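PDB 2VD3: ATP phosphoribosyltransferase from Methanobacterium thermoautotrophicum, which probably catalyses the magnesium-dependent condensation of ATP with 5-phosphoribosyl 1-diphosphate, the first and rate-controlling step of histidine biosynthesis. Local coordinates for residues A55-P58 against E59-D63; G69-G72 against Y73-V77. One frame throughout, in Å; residues are numbered along the deposited sequence.

Contact 1: residues A55-P58 against E59-D63; sequences ADIP and EFVAD
Phe-60 folds back over Asp-56 in the N-terminal part of helix 57-63, where residues four apart meet in both backbone and side chain. Successive i to i+4 bonds run through this turn: Phe-60 N bonds to Asp-56 O at 3.0 Å, almost straight at 172°, followed by Val-61 N to Ile-57 O and Ala-62 N to Pro-58 O. With CG anti to its carbonyl carbon (chi1 -68°), the phenyl group is turned back toward the start of the helix. One ring face therefore lies against Asp-56, whose O sits 3.4 Å from Phe-60 CG, toward the rim, while Asp-56 CB makes a CH-pi contact 4.0 Å from the ring centroid. With an alanine in place of Phe-60, Asp-56 CB would probably lose its aromatic cover and a gap is likely to open toward Val-154 of the second subunit. The carboxylate of Asp-56 turns to other partners: OD2 forms a salt bridge with Arg-79 and accepts a hydrogen bond from Thr-143 N of the second subunit. Pro-58 has no N-H to donate, a lack that costs little near the N-terminal end of a helix. On the side of the helix that meets strand 5-10 through Ile-57, aliphatic branches take over from the ring, and Ile-57 CG2 meets Val-61 CG2 at 4.0 Å.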
loop_
_atom_site.group_PDB
_atom_site.type_symbol
_atom_site.label_atom_id
_atom_site.label_comp_id
_atom_site.label_asym_id
_atom_site.label_seq_id
_atom_site.Cartn_x
_atom_site.Cartn_y
_atom_site.Cartn_z
ATOM N N ALA A 55 -17.927 10.265 7.979
ATOM C CA ALA A 55 -18.208 11.412 8.836
ATOM C C ALA A 55 -18.929 12.531 8.085
ATOM O O ALA A 55 -19.501 13.428 8.707
ATOM C CB ALA A 55 -16.932 11.927 9.493
ATOM N N ASP A 56 -18.903 12.468 6.756
ATOM C CA ASP A 56 -19.528 13.480 5.907
ATOM C C ASP A 56 -20.954 13.100 5.516
ATOM O O ASP A 56 -21.736 13.943 5.083
ATOM C CB ASP A 56 -18.698 13.680 4.632
ATOM C CG ASP A 56 -17.393 14.394 4.881
ATOM O OD1 ASP A 56 -16.433 14.110 4.147
ATOM O OD2 ASP A 56 -17.317 15.254 5.782
ATOM N N ILE A 57 -21.293 11.824 5.660
ATOM C CA ILE A 57 -22.620 11.345 5.277
ATOM C C ILE A 57 -23.806 12.016 6.021
ATOM O O ILE A 57 -24.814 12.336 5.398
ATOM C CB ILE A 57 -22.696 9.804 5.320
ATOM C CG1 ILE A 57 -21.703 9.214 4.300
ATOM C CG2 ILE A 57 -24.116 9.335 5.059
ATOM C CD1 ILE A 57 -21.717 7.694 4.147
ATOM N N PRO A 58 -23.706 12.222 7.346
ATOM C CA PRO A 58 -24.809 12.956 7.967
ATOM C C PRO A 58 -25.135 14.291 7.260
ATOM O O PRO A 58 -26.290 14.528 6.913
ATOM C CB PRO A 58 -24.307 13.181 9.394
ATOM C CG PRO A 58 -23.440 12.025 9.642
ATOM C CD PRO A 58 -22.710 11.800 8.348
ATOM N N GLU A 59 -24.121 15.123 7.018
ATOM C CA GLU A 59 -24.301 16.399 6.320
ATOM C C GLU A 59 -24.783 16.283 4.864
ATOM O O GLU A 59 -25.694 17.012 4.468
ATOM C CB GLU A 59 -23.031 17.256 6.402
ATOM C CG GLU A 59 -22.797 17.856 7.796
ATOM C CD GLU A 59 -23.928 18.765 8.253
ATOM O OE1 GLU A 59 -23.869 19.976 7.969
ATOM O OE2 GLU A 59 -24.872 18.279 8.909
ATOM N N PHE A 60 -24.187 15.376 4.081
ATOM C CA PHE A 60 -24.631 15.161 2.703
ATOM C C PHE A 60 -26.117 14.829 2.647
ATOM O O PHE A 60 -26.839 15.277 1.734
ATOM C CB PHE A 60 -23.838 14.046 2.000
ATOM C CG PHE A 60 -22.389 14.380 1.736
ATOM C CD1 PHE A 60 -21.922 15.695 1.796
ATOM C CD2 PHE A 60 -21.483 13.362 1.401
ATOM C CE1 PHE A 60 -20.572 15.984 1.537
ATOM C CE2 PHE A 60 -20.146 13.646 1.136
ATOM C CZ PHE A 60 -19.688 14.954 1.205
ATOM N N VAL A 61 -26.569 14.043 3.619
ATOM C CA VAL A 61 -27.968 13.658 3.705
ATOM C C VAL A 61 -28.824 14.794 4.256
ATOM O O VAL A 61 -29.936 15.016 3.782
ATOM C CB VAL A 61 -28.149 12.347 4.524
ATOM C CG1 VAL A 61 -29.629 11.998 4.705
ATOM C CG2 VAL A 61 -27.399 11.183 3.848
ATOM N N ALA A 62 -28.307 15.532 5.234
ATOM C CA ALA A 62 -29.056 16.659 5.811
ATOM C C ALA A 62 -29.324 17.733 4.756
ATOM O O ALA A 62 -30.401 18.325 4.725
ATOM C CB ALA A 62 -28.312 17.254 7.008
ATOM N N ASP A 63 -28.340 17.945 3.884
ATOM C CA ASP A 63 -28.373 19.021 2.904
ATOM C C ASP A 63 -29.077 18.645 1.612
ATOM O O ASP A 63 -29.581 19.508 0.908
ATOM C CB ASP A 63 -26.959 19.524 2.618
ATOM C CG ASP A 63 -26.396 20.353 3.765
ATOM O OD1 ASP A 63 -27.171 21.137 4.392
ATOM O OD2 ASP A 63 -25.178 20.224 4.042
#

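Contact 2: residues G69-G72 against Y73-V77; sequences GITG and YDLIV
Gly-72 O receives two backbone N-H groups of the following turn: a straight bond from Ile-76 N, 3.2 Å long at 169° and in the carbonyl plane, and a weak, bent one from Leu-75 N. The side chain of Ile-76 closes over the same oxygen, its CG1 3.3 Å from Gly-72 O. That methylene also meets Thr-71 CG2 at 3.8 Å, the two side chains crossing at a slant. This is the tightly packed part, and Pro-58 of helix 57-63 touches both Thr-71 and Ile-76 there. Thr-71 OG1, anti to its own backbone N, points a different way from the methyl; it is hydrogen-bonded to Ala-54 O and has Leu-75 CD1 3.7 Å away, the partly exposed leucine running across the threonine at about a right angle. Strand 68-72 thus passes directly into helix 73-79 with Gly-72 as N-cap, a strand-to-helix junction of an alpha/beta domain; the axes of 69-72 and 73-77 stand 94° apart as the chain leaves the C-terminal end of an inner strand of the mixed sheet. Asp-74 bends back at chi1 50°, which brings OD2 within 2.6 Å of Leu-75 N in a weak bond and 3.5 Å from Gly-72 C. Packing is looser at the partly exposed Tyr-73, whose CB points away from the strand. The side chain of Tyr-73 approaches Gly-72 only with CB, and its ring heads off along the helix to put one face against Val-77 CG2, 3.5 Å above the ring plane.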
loop_
_atom_site.group_PDB
_atom_site.type_symbol
_atom_site.label_atom_id
_atom_site.label_comp_id
_atom_site.label_asym_id
_atom_site.label_seq_id
_atom_site.Cartn_x
_atom_site.Cartn_y
_atom_site.Cartn_z
ATOM N N GLY A 69 -28.475 7.823 3.349
ATOM C CA GLY A 69 -27.103 7.516 3.719
ATOM C C GLY A 69 -27.045 6.314 4.627
ATOM O O GLY A 69 -28.031 5.968 5.266
ATOM N N ILE A 70 -25.897 5.658 4.657
ATOM C CA ILE A 70 -25.656 4.568 5.584
ATOM C C ILE A 70 -24.432 5.015 6.338
ATOM O O ILE A 70 -23.372 5.164 5.742
ATOM C CB ILE A 70 -25.351 3.248 4.840
ATOM C CG1 ILE A 70 -26.588 2.761 4.067
ATOM C CG2 ILE A 70 -24.813 2.171 5.819
ATOM C CD1 ILE A 70 -26.328 1.542 3.177
ATOM N N THR A 71 -24.576 5.278 7.632
ATOM C CA THR A 71 -23.429 5.684 8.447
ATOM C C THR A 71 -23.659 5.383 9.924
ATOM O O THR A 71 -24.718 4.877 10.301
ATOM C CB THR A 71 -22.997 7.174 8.194
ATOM O OG1 THR A 71 -21.746 7.426 8.846
ATOM C CG2 THR A 71 -24.034 8.169 8.675
ATOM N N GLY A 72 -22.660 5.686 10.747
ATOM C CA GLY A 72 -22.696 5.348 12.161
ATOM C C GLY A 72 -23.463 6.383 12.941
ATOM O O GLY A 72 -23.398 7.563 12.627
ATOM N N TYR A 73 -24.192 5.929 13.960
ATOM C CA TYR A 73 -24.992 6.795 14.824
ATOM C C TYR A 73 -24.128 7.823 15.549
ATOM O O TYR A 73 -24.534 8.971 15.709
ATOM C CB TYR A 73 -25.780 5.946 15.827
ATOM C CG TYR A 73 -26.706 6.729 16.733
ATOM C CD1 TYR A 73 -27.792 7.438 16.219
ATOM C CD2 TYR A 73 -26.505 6.745 18.110
ATOM C CE1 TYR A 73 -28.648 8.146 17.057
ATOM C CE2 TYR A 73 -27.353 7.458 18.956
ATOM C CZ TYR A 73 -28.421 8.150 18.423
ATOM O OH TYR A 73 -29.252 8.862 19.259
ATOM N N ASP A 74 -22.935 7.412 15.983
ATOM C CA ASP A 74 -22.002 8.334 16.624
ATOM C C ASP A 74 -21.709 9.554 15.751
ATOM O O ASP A 74 -21.693 10.686 16.235
ATOM C CB ASP A 74 -20.705 7.624 17.024
ATOM C CG ASP A 74 -20.087 6.801 15.887
ATOM O OD1 ASP A 74 -19.131 6.067 16.172
ATOM O OD2 ASP A 74 -20.534 6.866 14.724
ATOM N N LEU A 75 -21.497 9.314 14.465
ATOM C CA LEU A 75 -21.166 10.377 13.520
ATOM C C LEU A 75 -22.375 11.285 13.301
ATOM O O LEU A 75 -22.244 12.503 13.334
ATOM C CB LEU A 75 -20.604 9.798 12.202
ATOM C CG LEU A 75 -19.353 8.894 12.355
ATOM C CD1 LEU A 75 -18.945 8.218 11.052
ATOM C CD2 LEU A 75 -18.162 9.647 12.947
ATOM N N ILE A 76 -23.552 10.681 13.137
ATOM C CA ILE A 76 -24.815 11.417 13.036
ATOM C C ILE A 76 -25.017 12.308 14.263
ATOM O O ILE A 76 -25.349 13.483 14.133
ATOM C CB ILE A 76 -26.041 10.465 12.874
ATOM C CG1 ILE A 76 -25.861 9.541 11.659
ATOM C CG2 ILE A 76 -27.329 11.263 12.767
ATOM C CD1 ILE A 76 -26.913 8.463 11.522
ATOM N N VAL A 77 -24.796 11.759 15.451
ATOM C CA VAL A 77 -24.974 12.541 16.666
ATOM C C VAL A 77 -23.919 13.635 16.809
ATOM O O VAL A 77 -24.262 14.768 17.153
ATOM C CB VAL A 77 -25.046 11.657 17.928
ATOM C CG1 VAL A 77 -24.857 12.497 19.187
ATOM C CG2 VAL A 77 -26.390 10.944 17.978
#

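Contacts 1 and 2 lie in series, and their centres are 9 Å apart: helix 57-63 closes first, strand 68-72 follows, and helix 73-79 leaves from the strand's end. Strand 68-72 belongs to the large mixed sheet, pairing in parallel with 5-10 and antiparallel with 173-188, and helix 57-63 packs against it. The two contacts meet directly, Ile-57 CD1 lying 3.4 Å from Ile-70 O and Pro-58 CG 3.7 Å from Ile-76 CA, while Val-61 CG2 comes within 3.6 Å of Gly-69 N. Contact 1 additionally faces the second subunit, whereas contact 2 meets no other chain, so the run from 55 to 77 reaches from the mixed sheet to the face that meets the second subunit.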